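Local coordinates for putative protein-disulfide isomerase (Pseudomonas syringae pv. tomato, PDB 3GN3), which is of unconfirmed function but, as a putative protein-disulfide isomerase of the DsbA family, probably takes part in thiol-disulfide chemistry, at residues L22-C26 with H60-I66; Q55-W59 with I152-P156; V30-F34 with M87-S92; H5-L9 with V50-L54. All coordinates share one frame; numbering follows the deposited sequence.

Contact 1 (L22-C26 with H60-I66)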
loop_
_atom_site.group_PDB
_atom_site.type_symbol
_atom_site.label_atom_id
_atom_site.label_comp_id
_atom_site.label_asym_id
_atom_site.label_seq_id
_atom_site.Cartn_x
_atom_site.Cartn_y
_atom_site.Cartn_z
ATOM N N LEU A 22 -10.401 13.224 3.478
ATOM C CA LEU A 22 -11.803 13.583 3.363
ATOM C C LEU A 22 -12.264 13.596 1.910
ATOM O O LEU A 22 -11.566 14.108 1.030
ATOM C CB LEU A 22 -12.074 14.942 4.027
ATOM C CG LEU A 22 -11.771 15.145 5.523
ATOM C CD1 LEU A 22 -11.735 16.658 5.865
ATOM C CD2 LEU A 22 -12.769 14.394 6.437
ATOM N N GLU A 23 -13.422 12.996 1.668
ATOM C CA GLU A 23 -14.141 13.183 0.416
ATOM C C GLU A 23 -15.164 14.296 0.681
ATOM O O GLU A 23 -16.052 14.130 1.528
ATOM C CB GLU A 23 -14.805 11.862 -0.046
ATOM C CG GLU A 23 -16.037 11.989 -0.962
ATOM C CD GLU A 23 -15.768 12.727 -2.280
ATOM O OE1 GLU A 23 -14.851 12.314 -3.041
ATOM O OE2 GLU A 23 -16.494 13.720 -2.550
ATOM N N PRO A 24 -15.046 15.430 -0.030
ATOM C CA PRO A 24 -15.859 16.638 0.266
ATOM C C PRO A 24 -17.377 16.448 0.243
ATOM O O PRO A 24 -18.095 17.225 0.891
ATOM C CB PRO A 24 -15.449 17.636 -0.827
ATOM C CG PRO A 24 -14.171 17.066 -1.422
ATOM C CD PRO A 24 -14.241 15.588 -1.254
ATOM N N THR A 25 -17.865 15.443 -0.482
ATOM C CA THR A 25 -19.310 15.194 -0.546
ATOM C C THR A 25 -19.734 13.907 0.160
ATOM O O THR A 25 -20.818 13.374 -0.107
ATOM C CB THR A 25 -19.849 15.156 -2.009
ATOM O OG1 THR A 25 -19.202 14.105 -2.743
ATOM C CG2 THR A 25 -19.623 16.471 -2.707
ATOM N N CYS A 26 -18.884 13.394 1.043
ATOM C CA CYS A 26 -19.197 12.158 1.762
ATOM C C CYS A 26 -19.778 12.488 3.138
ATOM O O CYS A 26 -19.212 13.285 3.873
ATOM C CB CYS A 26 -17.949 11.283 1.853
ATOM S SG CYS A 26 -17.786 10.202 3.323
ATOM N N HIS A 60 -18.474 8.985 -6.063
ATOM C CA HIS A 60 -19.008 10.347 -5.939
ATOM C C HIS A 60 -18.669 11.113 -7.247
ATOM O O HIS A 60 -17.591 11.701 -7.367
ATOM C CB HIS A 60 -18.410 11.036 -4.698
ATOM C CG HIS A 60 -18.920 10.487 -3.400
ATOM N ND1 HIS A 60 -19.663 11.238 -2.515
ATOM C CD2 HIS A 60 -18.829 9.248 -2.856
ATOM C CE1 HIS A 60 -20.004 10.488 -1.479
ATOM N NE2 HIS A 60 -19.511 9.277 -1.661
ATOM N N MET A 61 -19.582 11.082 -8.220
ATOM C CA MET A 61 -19.247 11.400 -9.630
ATOM C C MET A 61 -18.802 12.846 -9.931
ATOM O O MET A 61 -18.066 13.089 -10.901
ATOM C CB MET A 61 -20.340 10.913 -10.597
ATOM C CG MET A 61 -20.351 9.372 -10.800
ATOM S SD MET A 61 -21.683 8.596 -11.781
ATOM C CE MET A 61 -23.188 9.171 -10.986
ATOM N N PHE A 62 -19.194 13.800 -9.088
ATOM C CA PHE A 62 -18.678 15.152 -9.258
ATOM C C PHE A 62 -17.474 15.455 -8.365
ATOM O O PHE A 62 -17.083 16.620 -8.214
ATOM C CB PHE A 62 -19.787 16.216 -9.108
ATOM C CG PHE A 62 -20.450 16.598 -10.416
ATOM C CD1 PHE A 62 -21.826 16.501 -10.565
ATOM C CD2 PHE A 62 -19.692 17.043 -11.497
ATOM C CE1 PHE A 62 -22.452 16.848 -11.785
ATOM C CE2 PHE A 62 -20.297 17.393 -12.717
ATOM C CZ PHE A 62 -21.685 17.293 -12.859
ATOM N N SER A 63 -16.851 14.419 -7.815
ATOM C CA SER A 63 -15.763 14.617 -6.873
ATOM C C SER A 63 -14.576 15.329 -7.509
ATOM O O SER A 63 -13.987 16.237 -6.902
ATOM C CB SER A 63 -15.318 13.288 -6.266
ATOM O OG SER A 63 -14.228 13.469 -5.377
ATOM N N GLY A 64 -14.208 14.904 -8.716
ATOM C CA GLY A 64 -13.073 15.508 -9.425
ATOM C C GLY A 64 -13.223 17.006 -9.669
ATOM O O GLY A 64 -12.257 17.768 -9.512
ATOM N N VAL A 65 -14.432 17.428 -10.037
ATOM C CA VAL A 65 -14.730 18.840 -10.234
ATOM C C VAL A 65 -14.570 19.540 -8.887
ATOM O O VAL A 65 -13.817 20.516 -8.759
ATOM C CB VAL A 65 -16.172 19.058 -10.735
ATOM C CG1 VAL A 65 -16.487 20.545 -10.828
ATOM C CG2 VAL A 65 -16.400 18.371 -12.051
ATOM N N ILE A 66 -15.259 19.010 -7.875
ATOM C CA ILE A 66 -15.276 19.602 -6.539
ATOM C C ILE A 66 -13.898 19.649 -5.889
ATOM O O ILE A 66 -13.510 20.675 -5.335
ATOM C CB ILE A 66 -16.331 18.924 -5.633
ATOM C CG1 ILE A 66 -17.732 19.178 -6.207
ATOM C CG2 ILE A 66 -16.210 19.433 -4.180
ATOM C CD1 ILE A 66 -18.814 18.237 -5.692
#

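Contact 2 (Q55-W59 with I152-P156)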
loop_
_atom_site.group_PDB
_atom_site.type_symbol
_atom_site.label_atom_id
_atom_site.label_comp_id
_atom_site.label_asym_id
_atom_site.label_seq_id
_atom_site.Cartn_x
_atom_site.Cartn_y
_atom_site.Cartn_z
ATOM N N GLN A 55 -9.557 12.937 -0.460
ATOM C CA GLN A 55 -9.749 11.563 -0.902
ATOM C C GLN A 55 -10.901 11.568 -1.875
ATOM O O GLN A 55 -12.068 11.454 -1.464
ATOM C CB GLN A 55 -10.083 10.669 0.306
ATOM C CG GLN A 55 -10.553 9.230 -0.024
ATOM C CD GLN A 55 -9.406 8.314 -0.406
ATOM O OE1 GLN A 55 -8.288 8.771 -0.657
ATOM N NE2 GLN A 55 -9.669 7.013 -0.438
ATOM N N SER A 56 -10.595 11.734 -3.158
ATOM C CA SER A 56 -11.629 11.761 -4.188
ATOM C C SER A 56 -12.211 10.351 -4.442
ATOM O O SER A 56 -11.484 9.453 -4.824
ATOM C CB SER A 56 -11.027 12.351 -5.456
ATOM O OG SER A 56 -12.004 12.531 -6.452
ATOM N N GLN A 57 -13.505 10.147 -4.211
ATOM C CA GLN A 57 -14.111 8.818 -4.398
ATOM C C GLN A 57 -14.838 8.725 -5.746
ATOM O O GLN A 57 -15.761 9.514 -5.998
ATOM C CB GLN A 57 -15.095 8.489 -3.258
ATOM C CG GLN A 57 -14.553 8.686 -1.830
ATOM C CD GLN A 57 -13.636 7.568 -1.364
ATOM O OE1 GLN A 57 -12.796 7.077 -2.117
ATOM N NE2 GLN A 57 -13.791 7.165 -0.112
ATOM N N PRO A 58 -14.438 7.764 -6.616
ATOM C CA PRO A 58 -14.985 7.684 -7.986
ATOM C C PRO A 58 -16.481 7.408 -8.034
ATOM O O PRO A 58 -17.136 7.744 -9.041
ATOM C CB PRO A 58 -14.206 6.532 -8.624
ATOM C CG PRO A 58 -12.961 6.428 -7.841
ATOM C CD PRO A 58 -13.351 6.786 -6.414
ATOM N N TRP A 59 -17.031 6.828 -6.968
ATOM C CA TRP A 59 -18.492 6.675 -6.903
ATOM C C TRP A 59 -19.222 7.962 -6.468
ATOM O O TRP A 59 -20.450 8.025 -6.507
ATOM C CB TRP A 59 -18.914 5.452 -6.080
ATOM C CG TRP A 59 -18.502 5.513 -4.632
ATOM C CD1 TRP A 59 -19.272 5.912 -3.579
ATOM C CD2 TRP A 59 -17.224 5.154 -4.084
ATOM N NE1 TRP A 59 -18.556 5.823 -2.406
ATOM C CE2 TRP A 59 -17.296 5.362 -2.683
ATOM C CE3 TRP A 59 -16.027 4.675 -4.637
ATOM C CZ2 TRP A 59 -16.207 5.127 -1.823
ATOM C CZ3 TRP A 59 -14.931 4.427 -3.764
ATOM C CH2 TRP A 59 -15.042 4.657 -2.378
ATOM N N ILE A 152 -5.185 4.571 1.448
ATOM C CA ILE A 152 -6.452 5.124 1.929
ATOM C C ILE A 152 -7.542 4.691 0.971
ATOM O O ILE A 152 -7.340 4.707 -0.223
ATOM C CB ILE A 152 -6.426 6.690 2.046
ATOM C CG1 ILE A 152 -5.172 7.184 2.798
ATOM C CG2 ILE A 152 -7.693 7.191 2.704
ATOM C CD1 ILE A 152 -4.875 6.490 4.150
ATOM N N HIS A 153 -8.690 4.282 1.504
ATOM C CA HIS A 153 -9.844 3.929 0.695
ATOM C C HIS A 153 -11.107 4.544 1.305
ATOM O O HIS A 153 -11.789 5.372 0.685
ATOM C CB HIS A 153 -9.996 2.413 0.599
ATOM C CG HIS A 153 -11.265 1.992 -0.074
ATOM N ND1 HIS A 153 -11.579 2.375 -1.362
ATOM C CD2 HIS A 153 -12.311 1.254 0.365
ATOM C CE1 HIS A 153 -12.758 1.877 -1.693
ATOM N NE2 HIS A 153 -13.224 1.194 -0.663
ATOM N N VAL A 154 -11.401 4.140 2.532
ATOM C CA VAL A 154 -12.591 4.582 3.222
ATOM C C VAL A 154 -12.477 6.070 3.558
ATOM O O VAL A 154 -11.433 6.515 3.987
ATOM C CB VAL A 154 -12.821 3.715 4.490
ATOM C CG1 VAL A 154 -13.544 4.470 5.561
ATOM C CG2 VAL A 154 -13.583 2.455 4.123
ATOM N N SER A 155 -13.540 6.847 3.353
ATOM C CA SER A 155 -13.539 8.218 3.838
ATOM C C SER A 155 -14.521 8.410 4.999
ATOM O O SER A 155 -15.661 7.959 4.923
ATOM C CB SER A 155 -13.819 9.201 2.691
ATOM O OG SER A 155 -15.141 9.073 2.224
ATOM N N PRO A 156 -14.079 9.077 6.081
ATOM C CA PRO A 156 -12.723 9.598 6.249
ATOM C C PRO A 156 -11.793 8.521 6.744
ATOM O O PRO A 156 -12.255 7.497 7.257
ATOM C CB PRO A 156 -12.893 10.634 7.367
ATOM C CG PRO A 156 -13.968 10.047 8.221
ATOM C CD PRO A 156 -14.934 9.404 7.240
#

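Contact 3 (V30-F34 with M87-S92)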
loop_
_atom_site.group_PDB
_atom_site.type_symbol
_atom_site.label_atom_id
_atom_site.label_comp_id
_atom_site.label_asym_id
_atom_site.label_seq_id
_atom_site.Cartn_x
_atom_site.Cartn_y
_atom_site.Cartn_z
ATOM N N VAL A 30 -17.997 14.845 5.992
ATOM C CA VAL A 30 -18.628 16.095 6.450
ATOM C C VAL A 30 -18.727 16.157 7.988
ATOM O O VAL A 30 -18.289 17.127 8.617
ATOM C CB VAL A 30 -20.034 16.272 5.785
ATOM C CG1 VAL A 30 -20.845 17.369 6.475
ATOM C CG2 VAL A 30 -19.888 16.544 4.286
ATOM N N LYS A 31 -19.278 15.099 8.578
ATOM C CA LYS A 31 -19.339 14.938 10.020
ATOM C C LYS A 31 -17.948 15.153 10.667
ATOM O O LYS A 31 -17.803 15.967 11.587
ATOM C CB LYS A 31 -19.916 13.564 10.325
ATOM C CG LYS A 31 -20.448 13.366 11.709
ATOM C CD LYS A 31 -21.727 12.525 11.605
ATOM C CE LYS A 31 -21.855 11.511 12.730
ATOM N NZ LYS A 31 -20.918 10.336 12.502
ATOM N N ALA A 32 -16.920 14.459 10.178
ATOM C CA ALA A 32 -15.567 14.652 10.723
ATOM C C ALA A 32 -15.041 16.062 10.443
ATOM O O ALA A 32 -14.338 16.656 11.278
ATOM C CB ALA A 32 -14.591 13.584 10.187
ATOM N N PHE A 33 -15.395 16.599 9.276
ATOM C CA PHE A 33 -14.920 17.915 8.867
ATOM C C PHE A 33 -15.367 18.985 9.867
ATOM O O PHE A 33 -14.552 19.752 10.381
ATOM C CB PHE A 33 -15.415 18.252 7.450
ATOM C CG PHE A 33 -15.133 19.666 7.032
ATOM C CD1 PHE A 33 -13.838 20.066 6.725
ATOM C CD2 PHE A 33 -16.168 20.605 6.974
ATOM C CE1 PHE A 33 -13.572 21.378 6.338
ATOM C CE2 PHE A 33 -15.914 21.930 6.579
ATOM C CZ PHE A 33 -14.616 22.319 6.265
ATOM N N PHE A 34 -16.667 19.011 10.138
ATOM C CA PHE A 34 -17.232 19.894 11.152
ATOM C C PHE A 34 -16.752 19.660 12.603
ATOM O O PHE A 34 -17.179 20.375 13.500
ATOM C CB PHE A 34 -18.768 19.903 11.081
ATOM C CG PHE A 34 -19.319 20.652 9.888
ATOM C CD1 PHE A 34 -18.990 21.998 9.668
ATOM C CD2 PHE A 34 -20.177 20.026 8.992
ATOM C CE1 PHE A 34 -19.497 22.701 8.559
ATOM C CE2 PHE A 34 -20.690 20.723 7.881
ATOM C CZ PHE A 34 -20.346 22.065 7.671
ATOM N N MET A 87 -14.876 23.934 1.050
ATOM C CA MET A 87 -15.258 22.666 1.739
ATOM C C MET A 87 -16.518 22.866 2.594
ATOM O O MET A 87 -17.453 22.069 2.511
ATOM C CB MET A 87 -14.110 22.064 2.562
ATOM C CG MET A 87 -12.958 21.551 1.702
ATOM S SD MET A 87 -11.821 20.484 2.583
ATOM C CE MET A 87 -10.448 21.507 2.862
ATOM N N THR A 88 -16.557 23.964 3.359
ATOM C CA THR A 88 -17.728 24.303 4.172
ATOM C C THR A 88 -18.990 24.473 3.328
ATOM O O THR A 88 -20.056 23.972 3.696
ATOM C CB THR A 88 -17.517 25.590 5.004
ATOM O OG1 THR A 88 -16.321 25.471 5.791
ATOM C CG2 THR A 88 -18.737 25.860 5.905
ATOM N N ALA A 89 -18.880 25.179 2.200
ATOM C CA ALA A 89 -20.056 25.389 1.341
ATOM C C ALA A 89 -20.577 24.066 0.766
ATOM O O ALA A 89 -21.802 23.832 0.728
ATOM C CB ALA A 89 -19.757 26.405 0.238
ATOM N N VAL A 90 -19.653 23.198 0.340
ATOM C CA VAL A 90 -20.031 21.867 -0.172
ATOM C C VAL A 90 -20.635 21.026 0.963
ATOM O O VAL A 90 -21.742 20.492 0.838
ATOM C CB VAL A 90 -18.831 21.140 -0.876
ATOM C CG1 VAL A 90 -19.184 19.700 -1.223
ATOM C CG2 VAL A 90 -18.413 21.893 -2.136
ATOM N N ALA A 91 -19.912 20.957 2.080
ATOM C CA ALA A 91 -20.363 20.231 3.273
ATOM C C ALA A 91 -21.784 20.609 3.724
ATOM O O ALA A 91 -22.618 19.722 3.928
ATOM C CB ALA A 91 -19.367 20.404 4.399
ATOM N N SER A 92 -22.060 21.914 3.847
ATOM C CA SER A 92 -23.395 22.422 4.229
ATOM C C SER A 92 -24.512 22.062 3.271
ATOM O O SER A 92 -25.654 21.918 3.684
ATOM C CB SER A 92 -23.378 23.930 4.333
ATOM O OG SER A 92 -22.359 24.343 5.207
#

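Contact 4 (H5-L9 with V50-L54)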
loop_
_atom_site.group_PDB
_atom_site.type_symbol
_atom_site.label_atom_id
_atom_site.label_comp_id
_atom_site.label_asym_id
_atom_site.label_seq_id
_atom_site.Cartn_x
_atom_site.Cartn_y
_atom_site.Cartn_z
ATOM N N HIS A 5 2.835 21.158 -1.991
ATOM C CA HIS A 5 1.461 20.636 -1.935
ATOM C C HIS A 5 1.170 20.017 -0.573
ATOM O O HIS A 5 0.062 20.137 -0.067
ATOM C CB HIS A 5 1.213 19.561 -2.994
ATOM C CG HIS A 5 1.457 19.997 -4.405
ATOM N ND1 HIS A 5 0.576 20.799 -5.103
ATOM C CD2 HIS A 5 2.454 19.686 -5.271
ATOM C CE1 HIS A 5 1.033 20.986 -6.329
ATOM N NE2 HIS A 5 2.168 20.320 -6.457
ATOM N N SER A 6 2.176 19.362 0.007
ATOM C CA SER A 6 2.041 18.587 1.247
ATOM C C SER A 6 1.567 19.342 2.494
ATOM O O SER A 6 1.205 18.717 3.483
ATOM C CB SER A 6 3.354 17.857 1.565
ATOM O OG SER A 6 4.454 18.747 1.518
ATOM N N ASP A 7 1.578 20.670 2.470
ATOM C CA ASP A 7 1.113 21.406 3.646
ATOM C C ASP A 7 0.273 22.680 3.421
ATOM O O ASP A 7 0.255 23.551 4.277
ATOM C CB ASP A 7 2.271 21.651 4.643
ATOM C CG ASP A 7 3.412 22.533 4.066
ATOM O OD1 ASP A 7 4.426 22.697 4.791
ATOM O OD2 ASP A 7 3.317 23.055 2.922
ATOM N N ALA A 8 -0.450 22.782 2.310
ATOM C CA ALA A 8 -1.368 23.909 2.160
ATOM C C ALA A 8 -2.474 23.796 3.218
ATOM O O ALA A 8 -2.658 24.708 4.045
ATOM C CB ALA A 8 -1.958 23.999 0.740
ATOM N N LEU A 9 -3.171 22.662 3.210
ATOM C CA LEU A 9 -4.353 22.485 4.035
ATOM C C LEU A 9 -3.943 22.061 5.438
ATOM O O LEU A 9 -4.199 20.937 5.858
ATOM C CB LEU A 9 -5.277 21.466 3.380
ATOM C CG LEU A 9 -6.206 21.986 2.277
ATOM C CD1 LEU A 9 -5.619 23.150 1.507
ATOM C CD2 LEU A 9 -6.645 20.874 1.348
ATOM N N VAL A 50 -3.046 19.738 12.353
ATOM C CA VAL A 50 -4.128 19.080 11.641
ATOM C C VAL A 50 -3.975 19.358 10.150
ATOM O O VAL A 50 -3.905 20.507 9.747
ATOM C CB VAL A 50 -5.502 19.601 12.118
ATOM C CG1 VAL A 50 -6.619 19.029 11.289
ATOM C CG2 VAL A 50 -5.727 19.276 13.598
ATOM N N ARG A 51 -3.899 18.308 9.333
ATOM C CA ARG A 51 -3.895 18.477 7.869
ATOM C C ARG A 51 -5.023 17.705 7.214
ATOM O O ARG A 51 -5.269 16.538 7.541
ATOM C CB ARG A 51 -2.576 18.034 7.248
ATOM C CG ARG A 51 -1.364 18.587 7.935
ATOM C CD ARG A 51 -0.180 18.521 7.037
ATOM N NE ARG A 51 0.811 19.504 7.438
ATOM C CZ ARG A 51 2.057 19.204 7.753
ATOM N NH1 ARG A 51 2.467 17.954 7.693
ATOM N NH2 ARG A 51 2.894 20.146 8.112
ATOM N N ILE A 52 -5.693 18.370 6.284
ATOM C CA ILE A 52 -6.656 17.741 5.400
ATOM C C ILE A 52 -5.976 17.216 4.112
ATOM O O ILE A 52 -5.178 17.921 3.480
ATOM C CB ILE A 52 -7.789 18.720 5.052
ATOM C CG1 ILE A 52 -8.486 19.170 6.337
ATOM C CG2 ILE A 52 -8.787 18.079 4.057
ATOM C CD1 ILE A 52 -9.471 20.323 6.161
ATOM N N ARG A 53 -6.276 15.968 3.746
ATOM C CA ARG A 53 -5.918 15.454 2.422
ATOM C C ARG A 53 -7.218 15.101 1.744
ATOM O O ARG A 53 -8.163 14.651 2.395
ATOM C CB ARG A 53 -5.031 14.215 2.467
ATOM C CG ARG A 53 -4.022 14.114 3.589
ATOM C CD ARG A 53 -3.174 15.341 3.686
ATOM N NE ARG A 53 -1.861 15.107 4.269
ATOM C CZ ARG A 53 -0.894 16.021 4.244
ATOM N NH1 ARG A 53 -1.137 17.190 3.685
ATOM N NH2 ARG A 53 0.304 15.764 4.764
ATOM N N LEU A 54 -7.267 15.298 0.431
ATOM C CA LEU A 54 -8.504 15.105 -0.299
ATOM C C LEU A 54 -8.567 13.700 -0.899
ATOM O O LEU A 54 -7.714 13.301 -1.700
ATOM C CB LEU A 54 -8.661 16.216 -1.347
ATOM C CG LEU A 54 -8.658 17.616 -0.707
ATOM C CD1 LEU A 54 -8.550 18.682 -1.763
ATOM C CD2 LEU A 54 -9.875 17.854 0.198
#

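Contact 1 (L22-C26 with H60-I66)
Glu23 and Thr25 meet His60 and Ser63 through a small buried polar network. The Ser63 hydroxyl donates to Glu23 OE1 on its syn lone pair, with OG to OE1 at 2.7 Å. From the same segment, His60 ND1 donates to Thr25 OG1 at 2.9 Å, the oxygen sitting near the ring edge but 21° out of its plane. With CG opposite the backbone N (chi1 155°), Glu23 sets CG over one face of the imidazole, 4.1 Å from the His60 ring centroid, and a bend at chi2 lays the carboxylate stacked at 22° to that ring. The chain of bonds then runs on: Thr25 OG1 donates to Glu23 OE2 at 2.7 Å and Thr25 N to the same OE2 at 3.0 Å, from opposite faces of the carboxylate plane. Beside this network, Ile66 CD1 reaches Thr25 CG2 at 3.6 Å, and Ile66 CG2 touches Pro24 CB. Further out, Gln57 N adds a second donor to Glu23 OE1, and Ser56 OG bonds Ser63 OG. Around the imidazole, His60 CE1 comes to 3.7 Å from Cys26 CA. That cysteine N-caps helix 27-33 in the loop after strand 16-22, consistent with the first active-site cysteine of the thioredoxin fold; Ser29 would then correspond to the second cysteine of a CXXC motif.

Contact 2 (Q55-W59 with I152-P156)
Gln55 and Gln57 reach across to the loop leading into cis-Pro156, the cis-proline loop of the thioredoxin fold, and both grip one backbone oxygen. Gln57 NE2 donates to His153 O at 2.8 Å, nearly straight (164° at the hydrogen) and close to the direction in which the carbonyl points. Gln55 NE2 meets the same His153 O at 2.9 Å but comes from above the carbonyl plane, 42° out of it, so the two amides share the acceptor without competing for one approach. In each case the oxygen lies in the plane of the donating amide. Both NE2 atoms also make a weaker, longer bond: Gln55 to Ile152 O, Gln57 to Ser155 OG. This is the close-fitting, mostly buried part.

The looser side is formed by Trp59 and His153, both partly exposed, whose rings meet obliquely with planes at 54° and centroids 5.6 Å apart. Here the second subunit closes in: its Arg148 bonds Gln57 OE1 and His153 ND1, and its Lys141 makes a cation-pi contact with Trp59. A glycerol, probably from the crystallisation liquor, bonds the backbone N atoms of His153 and Val154. The nearest approach between the two rings is Trp59 CH2 to His153 CE1, 3.7 Å.

Contact 3 (V30-F34 with M87-S92)
Two consecutive phenylalanines, Phe33 and Phe34, both turn onto Ala91, with no hydrogen bond crossing between the segments. This is helix-helix packing within the DsbA-type fold: helix 27-33 follows the presumed active-site loop of the thioredoxin domain, while helix 79-92 belongs to the helical insertion between strand 48-54 and strand 157-160. The methyl of Ala91 is the shared point of contact for Val30, Phe33 and Phe34. Phe34 CE2 touches Ala91 CB at 3.7 Å and Val30 CG2 approaches the same CB at 3.9 Å, while Phe33 CD2 closes on it at 4.1 Å; the small residue allows the backbones to come near, with the CA atoms of Val30 and Ala91 5.5 Å apart.

Phe33 extends with CG anti to its own backbone N (chi1 172°), which drives CZ between Met87 and Thr88. There Phe33 CZ meets Met87 CB at 3.7 Å, and Thr88 OG1 lies in the plane of the ring at its edge; that hydroxyl is bonded to Lys84 O. Met87 SD stands 5.1 Å from the Phe33 centroid, oblique to the ring, a Met-aromatic contact. Phe33 CD2 in turn sits over the centre of the Phe34 face. On the exposed side, Ser92 OG lies at the Phe34 edge, 3.9 Å from CZ, and donates to Thr88 O at 2.8 Å, an oxygen that also accepts from Ser92 N.

Contact 4 (H5-L9 with V50-L54)
Leu9 O accepts from Ile52 N at 3.0 Å, in the carbonyl plane, although residues 6-9 run at 101° to residues 50-54 of strand 48-54; the bond marks where the N-terminal segment turns in to become edge strand 10-12. The same Leu9 O also receives a CA-H...O contact from Arg51 CA at 3.2 Å. Beside this bond Leu9 CB packs on Ile52 CB at 4.1 Å, and Met87 of helix 79-92 covers both side chains.

The other side of the strand is polar. Arg53, bent at chi2, folds back so that Ser6 O lies in plane at the edge of its guanidinium: NH1 donates to Ser6 O at 2.8 Å (162°) but from 50° above the carbonyl plane, not along a lone pair, and NH2 adds a weak bond. Arg51 CB lies over one face of that guanidinium. Arg51 itself turns a face to Asp7, whose CB is 3.8 Å from NE, while NE bonds Ser10 OG. Asp7 OD1 stays 4.5 Å from Arg51 NH2, off the plane of the group, an attraction of charge without a directed bond. Electrostatics would favour this pair only mildly, whereas Arg53, with a salt bridge from NH2 to Glu19, ties the buried Ser6 carbonyl to the sheet by directed bonds.

Contacts 1 and 2 adjoin at the presumed active site: their centres are 9 Å apart, and Cys26 SG of contact 1 packs on Ser155 OG of contact 2 at 3.1 Å, next to the cis-proline. Leu22 O to Gln55 N (2.8 Å) probably adds a hydrogen bond, and both contacts touch the second subunit. Contact 3, its centre about 12 Å from that of contact 1, backs the cysteine loop through Val90, whose CG1 is 3.6 Å from Thr25 CG2. Contact 4 lies about 16 Å from contacts 1 and 3, centre to centre, at the sheet's edge, yet Met87 CE reaches Ile52 CD1 at 3.6 Å and joins it to the helical insertion.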